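Local coordinates for imidazoleglycerol-phosphate dehydratase (Pyrococcus furiosus, PDB 5DNL), which catalyses the dehydration of D-erythro-imidazoleglycerol phosphate to imidazoleacetol phosphate, the sixth step of histidine biosynthesis, at residues A[91-96]-A[132-137]. Numbering follows the deposited sequence.
Sequences VSVDIS and ATIHIK
Strands 91-94 and 133-137 run antiparallel, joined by two hydrogen-bonded pairs. S92 and H135 exchange N-H and C=O both ways, the bond from H135 N to S92 O being almost straight (178°) at 2.9 Å; D94 and T133 do the same, T133 N giving to D94 O at 2.8 Å. On the face carrying V91, V93, I134 and I136, V91 spreads both methyls beside I136, whose CG1 lies anti to the carbonyl carbon and whose chain then bends (chi2 -61°), so that I136 CD1 meets CG1 and CG2 of V91, each at 3.8 Å. V93 CG2 only grazes I134 CG1 at 4.4 Å. Strands 87-94 and 133-140 are the central pair of a four-stranded mixed sheet, flanked by 77-84 and 100-104, and helices 116-130 and 144-162 pack on this apolar face. The other face is polar and meets a second subunit: H135 NE2 hydrogen-bonds D85 O of that subunit, whereas S92 OG bonds N79 of the same chain. D94 holds CG anti to its N; OD1 forms a salt bridge with R76, a ligand-pocket residue, while OD2 accepts from a water that also donates to T133 OG1. Beyond the strand, I95 centres an inverse gamma turn, and S96 after it points toward T133, its OG, in the crowded position between N and C (chi1 56°), 2.8 Å from T133 OG1.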
ATOM      1  N   VAL A  91     -33.494  -8.508  16.757  1.00 12.25           N
ATOM      2  CA  VAL A  91     -34.087  -9.774  16.378  1.00 11.41           C
ATOM      3  C   VAL A  91     -35.333  -9.460  15.575  1.00 11.39           C
ATOM      4  O   VAL A  91     -36.190  -8.688  16.016  1.00 13.18           O
ATOM      5  CB  VAL A  91     -34.446 -10.643  17.593  1.00 12.38           C
ATOM      6  CG1 VAL A  91     -35.119 -11.941  17.124  1.00 14.03           C
ATOM      7  CG2 VAL A  91     -33.198 -10.932  18.384  1.00 13.59           C
ATOM      8  N   SER A  92     -35.416 -10.020  14.373  1.00 11.28           N
ATOM      9  CA  SER A  92     -36.565  -9.776  13.504  1.00 11.88           C
ATOM     10  C   SER A  92     -37.094 -11.091  12.990  1.00 14.98           C
ATOM     11  O   SER A  92     -36.323 -11.902  12.441  1.00 14.09           O
ATOM     12  CB  SER A  92     -36.147  -8.869  12.336  1.00 16.04           C
ATOM     13  OG  SER A  92     -37.240  -8.575  11.458  1.00 21.58           O
ATOM     14  N   VAL A  93     -38.406 -11.316  13.157  1.00 11.40           N
ATOM     15  CA  VAL A  93     -39.050 -12.570  12.800  1.00 12.33           C
ATOM     16  C   VAL A  93     -40.193 -12.312  11.834  1.00 13.41           C
ATOM     17  O   VAL A  93     -40.963 -11.367  12.004  1.00 12.48           O
ATOM     18  CB  VAL A  93     -39.587 -13.287  14.063  1.00 15.03           C
ATOM     19  CG1 VAL A  93     -40.437 -14.510  13.699  1.00 23.28           C
ATOM     20  CG2 VAL A  93     -38.454 -13.680  14.988  1.00 14.83           C
ATOM     21  N   ASP A  94     -40.294 -13.159  10.815  1.00 11.88           N
ATOM     22  CA  ASP A  94     -41.451 -13.212   9.923  1.00 11.69           C
ATOM     23  C   ASP A  94     -41.862 -14.680   9.846  1.00 12.99           C
ATOM     24  O   ASP A  94     -41.113 -15.504   9.298  1.00 12.90           O
ATOM     25  CB  ASP A  94     -41.078 -12.626   8.555  1.00 11.85           C
ATOM     26  CG  ASP A  94     -42.094 -12.884   7.488  1.00 16.82           C
ATOM     27  OD1 ASP A  94     -43.147 -13.471   7.792  1.00 16.00           O
ATOM     28  OD2 ASP A  94     -41.828 -12.506   6.314  1.00 14.87           O
ATOM     29  N   ILE A  95     -43.047 -15.027  10.377  1.00 11.26           N
ATOM     30  CA  ILE A  95     -43.567 -16.380  10.299  1.00 11.95           C
ATOM     31  C   ILE A  95     -44.150 -16.555   8.893  1.00 14.25           C
ATOM     32  O   ILE A  95     -45.356 -16.505   8.644  1.00 13.86           O
ATOM     33  CB  ILE A  95     -44.569 -16.699  11.438  1.00 12.79           C
ATOM     34  CG1 ILE A  95     -43.944 -16.358  12.796  1.00 14.02           C
ATOM     35  CG2 ILE A  95     -44.974 -18.153  11.392  1.00 14.60           C
ATOM     36  CD1 ILE A  95     -44.855 -16.591  13.994  1.00 16.71           C
ATOM     37  N   SER A  96     -43.217 -16.736   7.962  1.00 12.32           N
ATOM     38  CA  SER A  96     -43.434 -16.599   6.528  1.00 12.68           C
ATOM     39  C   SER A  96     -43.718 -17.906   5.792  1.00 13.48           C
ATOM     40  O   SER A  96     -44.059 -17.866   4.614  1.00 13.81           O
ATOM     41  CB  SER A  96     -42.128 -16.080   5.928  1.00 12.02           C
ATOM     42  OG  SER A  96     -41.069 -16.969   6.278  1.00 13.67           O
ATOM     43  N   ALA A 132     -40.151 -20.206   9.345  1.00 11.46           N
ATOM     44  CA  ALA A 132     -40.070 -18.777   9.553  1.00 11.88           C
ATOM     45  C   ALA A 132     -38.731 -18.231   9.075  1.00 11.19           C
ATOM     46  O   ALA A 132     -37.745 -18.976   8.975  1.00 12.83           O
ATOM     47  CB  ALA A 132     -40.270 -18.441  11.028  1.00 12.94           C
ATOM     48  N   THR A 133     -38.756 -16.923   8.830  1.00 11.96           N
ATOM     49  CA  THR A 133     -37.579 -16.105   8.550  1.00 12.70           C
ATOM     50  C   THR A 133     -37.113 -15.497   9.866  1.00 10.89           C
ATOM     51  O   THR A 133     -37.880 -14.800  10.514  1.00 11.67           O
ATOM     52  CB  THR A 133     -37.994 -14.960   7.592  1.00 14.44           C
ATOM     53  OG1 THR A 133     -38.665 -15.481   6.425  1.00 16.21           O
ATOM     54  CG2 THR A 133     -36.812 -14.121   7.159  1.00 13.34           C
ATOM     55  N   ILE A 134     -35.843 -15.679  10.229  1.00 11.87           N
ATOM     56  CA  ILE A 134     -35.295 -15.134  11.483  1.00 10.25           C
ATOM     57  C   ILE A 134     -33.957 -14.456  11.240  1.00 12.96           C
ATOM     58  O   ILE A 134     -33.028 -15.095  10.744  1.00 12.51           O
ATOM     59  CB  ILE A 134     -35.112 -16.235  12.532  1.00 11.66           C
ATOM     60  CG1 ILE A 134     -36.438 -16.964  12.779  1.00 13.35           C
ATOM     61  CG2 ILE A 134     -34.580 -15.629  13.831  1.00 14.08           C
ATOM     62  CD1 ILE A 134     -36.373 -18.079  13.802  1.00 16.33           C
ATOM     63  N   HIS A 135     -33.877 -13.170  11.597  1.00 10.68           N
ATOM     64  CA  HIS A 135     -32.641 -12.413  11.580  1.00 10.77           C
ATOM     65  C   HIS A 135     -32.221 -12.119  13.012  1.00 11.23           C
ATOM     66  O   HIS A 135     -33.030 -11.632  13.816  1.00 12.54           O
ATOM     67  CB  HIS A 135     -32.823 -11.081  10.879  1.00 11.79           C
ATOM     68  CG  HIS A 135     -32.929 -11.183   9.400  1.00 12.05           C
ATOM     69  ND1 HIS A 135     -31.860 -10.945   8.577  1.00 15.46           N
ATOM     70  CD2 HIS A 135     -33.982 -11.462   8.595  1.00 15.25           C
ATOM     71  CE1 HIS A 135     -32.238 -11.113   7.320  1.00 18.00           C
ATOM     72  NE2 HIS A 135     -33.520 -11.404   7.303  1.00 16.70           N
ATOM     73  N   ILE A 136     -30.946 -12.361  13.305  1.00 11.66           N
ATOM     74  CA  ILE A 136     -30.299 -11.954  14.562  0.50 11.00           C
ATOM     75  C   ILE A 136     -29.150 -11.056  14.115  1.00 12.15           C
ATOM     76  O   ILE A 136     -28.233 -11.549  13.462  1.00 13.14           O
ATOM     77  CB  ILE A 136     -29.709 -13.136  15.371  0.50 17.00           C
ATOM     78  CG1 ILE A 136     -30.723 -14.266  15.617  0.50 14.61           C
ATOM     79  CG2 ILE A 136     -29.172 -12.637  16.710  0.50 16.58           C
ATOM     80  CD1 ILE A 136     -31.941 -13.867  16.411  0.50 15.26           C
ATOM     81  N   LYS A 137     -29.206  -9.767  14.445  1.00 10.84           N
ATOM     82  CA  LYS A 137     -28.203  -8.808  13.983  1.00 11.11           C
ATOM     83  C   LYS A 137     -27.664  -8.056  15.169  1.00 11.74           C
ATOM     84  O   LYS A 137     -28.345  -7.207  15.758  1.00 12.18           O
ATOM     85  CB  LYS A 137     -28.767  -7.844  12.936  1.00 15.91           C
ATOM     86  CG  LYS A 137     -27.676  -6.970  12.322  1.00 20.82           C
ATOM     87  CD  LYS A 137     -28.207  -6.095  11.206  1.00 25.50           C
ATOM     88  CE  LYS A 137     -27.067  -5.520  10.372  1.00 30.40           C
ATOM     89  NZ  LYS A 137     -26.606  -6.512   9.354  1.00 39.91           N
TER
HETATM   90  O   HOH W   1     -39.770 -13.441   4.775  1.00 17.12           O